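Local structure of lipid transferase CIDEC (4IKG) at residues A[4-16]-A[20-33]. The protein transfers triacylglycerols between lipid droplets in white adipose tissue, its CIDE-N domain, the part described here, being involved in the homodimerisation crucial for lipid exchange and transfer. Residues are numbered along the deposited sequence; the frame is centred on the assembly and turned at random.
Sequences RARPCRVSTADRK and GIMAHSLEDLLNKV
Cys-8 of strand 7-11 meets Leu-29 of helix 26-33, and Val-10 meets Val-33, on the side of the sheet where that helix packs, a worked example of how the ubiquitin-like fold of the CIDE-N domain opens: an antiparallel hairpin whose second strand leads into a helix lying across the sheet. With SG anti to its own carbonyl carbon (chi1 -58°), Cys-8 sets its sulfur 3.8 Å from Ala-23 CB and 4.0 Å from Leu-29 CD2, bridging Ala-23 and the helix. Val-10 divides its two methyls. Val-10 CG1 meets Val-33 CG2 at 3.9 Å, the two side chains crossing at about a right angle, while CG2 lies against Ile-21 CD1 and, more distantly, Leu-29 CD1. Phe-61 of helix 58-63 also touches Cys-8, Ala-23 and Leu-29.

The other face of the hairpin follows a different plan. Met-22, bent at both chi2 and chi3, folds back over Pro-7, and its CE ends 3.6 Å from Ala-5 CB. Beyond it, in one of its two conformers, the His-24 ring lies with one face over Ala-5 CA, 4.2 Å from the ring plane, and with Arg-4 N near its edge.

Between the two faces, Cys-8 and Ile-21 form a hydrogen-bonded pair with unequal bonds: Cys-8 N to Ile-21 O is weak and bent, whereas Ile-21 N reaches Cys-8 O at 2.9 Å, nearly straight at 164°.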
# COMPACT_ATOMS: atom_id res chain seq x y z
N ARG A 4 5.78 -15.41 -7.53
CA ARG A 4 5.19 -14.65 -8.63
C ARG A 4 4.81 -13.25 -8.17
O ARG A 4 3.95 -13.08 -7.30
CB ARG A 4 3.96 -15.37 -9.19
CG ARG A 4 3.52 -14.86 -10.55
CD ARG A 4 4.57 -15.16 -11.61
NE ARG A 4 4.48 -14.25 -12.75
CZ ARG A 4 4.12 -14.62 -13.98
NH1 ARG A 4 3.82 -15.88 -14.24
NH2 ARG A 4 4.07 -13.72 -14.95
N ALA A 5 5.45 -12.24 -8.75
CA ALA A 5 5.26 -10.85 -8.31
C ALA A 5 3.90 -10.28 -8.70
O ALA A 5 3.13 -10.92 -9.42
CB ALA A 5 6.38 -9.97 -8.84
N ARG A 6 3.61 -9.08 -8.22
CA ARG A 6 2.33 -8.42 -8.46
C ARG A 6 2.49 -6.91 -8.50
O ARG A 6 3.10 -6.32 -7.61
CB ARG A 6 1.33 -8.81 -7.37
CG ARG A 6 -0.05 -8.20 -7.52
CD ARG A 6 -0.49 -7.51 -6.24
NE ARG A 6 -1.94 -7.49 -6.09
CZ ARG A 6 -2.74 -6.58 -6.64
NH1 ARG A 6 -4.05 -6.65 -6.45
NH2 ARG A 6 -2.23 -5.61 -7.39
N PRO A 7 1.95 -6.27 -9.55
CA PRO A 7 2.03 -4.81 -9.70
C PRO A 7 1.14 -4.09 -8.69
O PRO A 7 -0.01 -4.50 -8.48
CB PRO A 7 1.52 -4.58 -11.12
CG PRO A 7 0.62 -5.73 -11.39
CD PRO A 7 1.24 -6.90 -10.68
N CYS A 8 1.66 -3.03 -8.08
CA CYS A 8 0.92 -2.28 -7.08
C CYS A 8 1.08 -0.78 -7.28
O CYS A 8 2.20 -0.29 -7.42
CB CYS A 8 1.39 -2.67 -5.67
SG CYS A 8 1.24 -4.43 -5.27
N ARG A 9 -0.03 -0.06 -7.28
CA ARG A 9 0.02 1.40 -7.38
C ARG A 9 -0.17 2.00 -5.99
O ARG A 9 -1.29 2.03 -5.47
CB ARG A 9 -1.04 1.92 -8.35
CG ARG A 9 -0.98 1.26 -9.73
CD ARG A 9 -1.99 1.86 -10.69
NE ARG A 9 -2.05 1.12 -11.95
CZ ARG A 9 -2.80 1.48 -12.99
NH1 ARG A 9 -3.55 2.56 -12.93
NH2 ARG A 9 -2.78 0.74 -14.10
N VAL A 10 0.92 2.48 -5.40
CA VAL A 10 0.88 2.96 -4.02
C VAL A 10 0.96 4.49 -3.94
O VAL A 10 1.87 5.10 -4.50
CB VAL A 10 2.02 2.34 -3.18
CG1 VAL A 10 1.92 2.78 -1.73
CG2 VAL A 10 1.97 0.82 -3.28
N SER A 11 -0.01 5.08 -3.25
CA SER A 11 -0.06 6.53 -3.08
C SER A 11 0.23 6.93 -1.64
O SER A 11 0.18 6.10 -0.73
CB SER A 11 -1.42 7.07 -3.51
OG SER A 11 -1.52 8.47 -3.26
N THR A 12 0.53 8.21 -1.43
CA THR A 12 0.74 8.73 -0.09
C THR A 12 -0.54 9.36 0.44
O THR A 12 -1.45 9.67 -0.33
CB THR A 12 1.88 9.77 -0.06
OG1 THR A 12 1.63 10.79 -1.04
CG2 THR A 12 3.21 9.10 -0.37
N ALA A 13 -0.61 9.56 1.75
CA ALA A 13 -1.82 10.07 2.40
C ALA A 13 -2.27 11.43 1.87
O ALA A 13 -3.47 11.74 1.88
CB ALA A 13 -1.63 10.11 3.91
N ASP A 14 -1.32 12.24 1.41
CA ASP A 14 -1.62 13.57 0.91
C ASP A 14 -1.85 13.58 -0.60
O ASP A 14 -1.92 14.65 -1.21
CB ASP A 14 -0.49 14.54 1.28
CG ASP A 14 0.88 13.90 1.19
OD1 ASP A 14 0.97 12.66 1.32
OD2 ASP A 14 1.87 14.63 0.99
N ARG A 15 -1.98 12.39 -1.18
CA ARG A 15 -2.12 12.21 -2.63
C ARG A 15 -1.02 12.93 -3.40
O ARG A 15 -1.24 13.44 -4.49
CB ARG A 15 -3.48 12.69 -3.13
CG ARG A 15 -4.54 11.61 -3.16
CD ARG A 15 -5.00 11.24 -1.76
NE ARG A 15 -6.32 10.62 -1.81
CZ ARG A 15 -7.03 10.28 -0.74
NH1 ARG A 15 -6.56 10.50 0.48
NH2 ARG A 15 -8.22 9.71 -0.90
N LYS A 16 0.17 12.96 -2.81
CA LYS A 16 1.30 13.68 -3.37
C LYS A 16 1.99 12.86 -4.46
O LYS A 16 1.98 13.24 -5.63
CB LYS A 16 2.31 14.04 -2.28
CG LYS A 16 3.28 15.15 -2.67
CD LYS A 16 4.52 15.17 -1.77
CE LYS A 16 4.45 16.26 -0.70
NZ LYS A 16 5.74 16.39 0.04
N GLY A 20 4.73 2.92 -8.73
CA GLY A 20 4.51 1.53 -9.08
C GLY A 20 5.54 0.62 -8.43
O GLY A 20 6.74 0.83 -8.57
N ILE A 21 5.05 -0.39 -7.70
CA ILE A 21 5.92 -1.29 -6.98
C ILE A 21 5.53 -2.74 -7.22
O ILE A 21 4.37 -3.12 -7.04
CB ILE A 21 5.86 -1.03 -5.46
CG1 ILE A 21 6.23 0.42 -5.15
CG2 ILE A 21 6.78 -1.99 -4.72
CD1 ILE A 21 6.01 0.82 -3.71
N MET A 22 6.49 -3.55 -7.64
CA MET A 22 6.26 -4.98 -7.76
C MET A 22 6.33 -5.61 -6.37
O MET A 22 7.31 -5.43 -5.64
CB MET A 22 7.29 -5.62 -8.69
CG MET A 22 7.20 -5.13 -10.12
SD MET A 22 5.53 -5.31 -10.81
CE MET A 22 5.33 -7.09 -10.74
N ALA A 23 5.28 -6.34 -6.00
CA ALA A 23 5.21 -6.97 -4.68
C ALA A 23 4.90 -8.46 -4.75
O ALA A 23 3.93 -8.87 -5.39
CB ALA A 23 4.19 -6.26 -3.81
N HIS A 24 5.71 -9.29 -4.10
CA HIS A 24 5.45 -10.72 -4.08
C HIS A 24 4.29 -11.06 -3.16
O HIS A 24 3.53 -11.99 -3.42
CB HIS A 24 6.69 -11.50 -3.63
CG HIS A 24 7.52 -12.01 -4.76
ND1 HIS A 24 8.63 -11.35 -5.24
CD2 HIS A 24 7.41 -13.14 -5.51
CE1 HIS A 24 9.17 -12.04 -6.23
NE2 HIS A 24 8.45 -13.13 -6.41
N SER A 25 4.17 -10.32 -2.06
CA SER A 25 3.00 -10.44 -1.19
C SER A 25 2.83 -9.18 -0.35
O SER A 25 3.63 -8.24 -0.45
CB SER A 25 3.03 -11.70 -0.31
OG SER A 25 4.25 -11.85 0.38
N LEU A 26 1.77 -9.15 0.46
CA LEU A 26 1.46 -8.02 1.34
C LEU A 26 2.64 -7.63 2.22
O LEU A 26 3.04 -6.46 2.28
CB LEU A 26 0.26 -8.36 2.22
CG LEU A 26 -0.23 -7.32 3.23
CD1 LEU A 26 -0.53 -6.02 2.54
CD2 LEU A 26 -1.46 -7.83 3.95
N GLU A 27 3.18 -8.62 2.92
CA GLU A 27 4.30 -8.44 3.84
C GLU A 27 5.45 -7.74 3.14
O GLU A 27 6.00 -6.75 3.64
CB GLU A 27 4.78 -9.80 4.33
CG GLU A 27 5.11 -9.84 5.81
CD GLU A 27 6.41 -10.57 6.09
OE1 GLU A 27 7.21 -10.75 5.15
OE2 GLU A 27 6.65 -10.96 7.25
N ASP A 28 5.80 -8.28 1.98
CA ASP A 28 6.93 -7.84 1.19
C ASP A 28 6.73 -6.41 0.70
O ASP A 28 7.65 -5.60 0.72
CB ASP A 28 7.07 -8.77 -0.01
CG ASP A 28 6.67 -10.20 0.33
OD1 ASP A 28 5.72 -10.38 1.13
OD2 ASP A 28 7.29 -11.16 -0.18
N LEU A 29 5.52 -6.12 0.24
CA LEU A 29 5.16 -4.78 -0.18
C LEU A 29 5.39 -3.82 0.98
O LEU A 29 6.05 -2.80 0.83
CB LEU A 29 3.70 -4.71 -0.62
CG LEU A 29 3.23 -3.32 -1.05
CD1 LEU A 29 4.08 -2.81 -2.20
CD2 LEU A 29 1.76 -3.34 -1.44
N LEU A 30 4.82 -4.17 2.13
CA LEU A 30 4.98 -3.34 3.32
C LEU A 30 6.45 -3.17 3.72
O LEU A 30 6.83 -2.15 4.29
CB LEU A 30 4.13 -3.87 4.48
CG LEU A 30 2.80 -3.15 4.68
CD1 LEU A 30 3.04 -1.65 4.77
CD2 LEU A 30 1.80 -3.46 3.57
N ASN A 31 7.27 -4.16 3.39
CA ASN A 31 8.72 -4.04 3.58
C ASN A 31 9.33 -3.02 2.61
O ASN A 31 10.15 -2.19 3.01
CB ASN A 31 9.41 -5.41 3.42
CG ASN A 31 9.14 -6.34 4.59
OD1 ASN A 31 8.84 -5.91 5.70
ND2 ASN A 31 9.24 -7.65 4.34
N LYS A 32 8.89 -3.06 1.36
CA LYS A 32 9.48 -2.26 0.28
C LYS A 32 9.10 -0.78 0.30
O LYS A 32 9.95 0.10 0.13
CB LYS A 32 9.11 -2.86 -1.08
CG LYS A 32 10.30 -3.28 -1.91
CD LYS A 32 10.25 -4.76 -2.24
CE LYS A 32 9.97 -4.98 -3.72
NZ LYS A 32 9.94 -6.42 -4.05
N VAL A 33 7.81 -0.52 0.51
CA VAL A 33 7.24 0.83 0.40
C VAL A 33 7.92 1.89 1.28
O VAL A 33 7.97 3.06 0.90
CB VAL A 33 5.69 0.81 0.60
CG1 VAL A 33 5.32 0.14 1.92
CG2 VAL A 33 5.11 2.22 0.50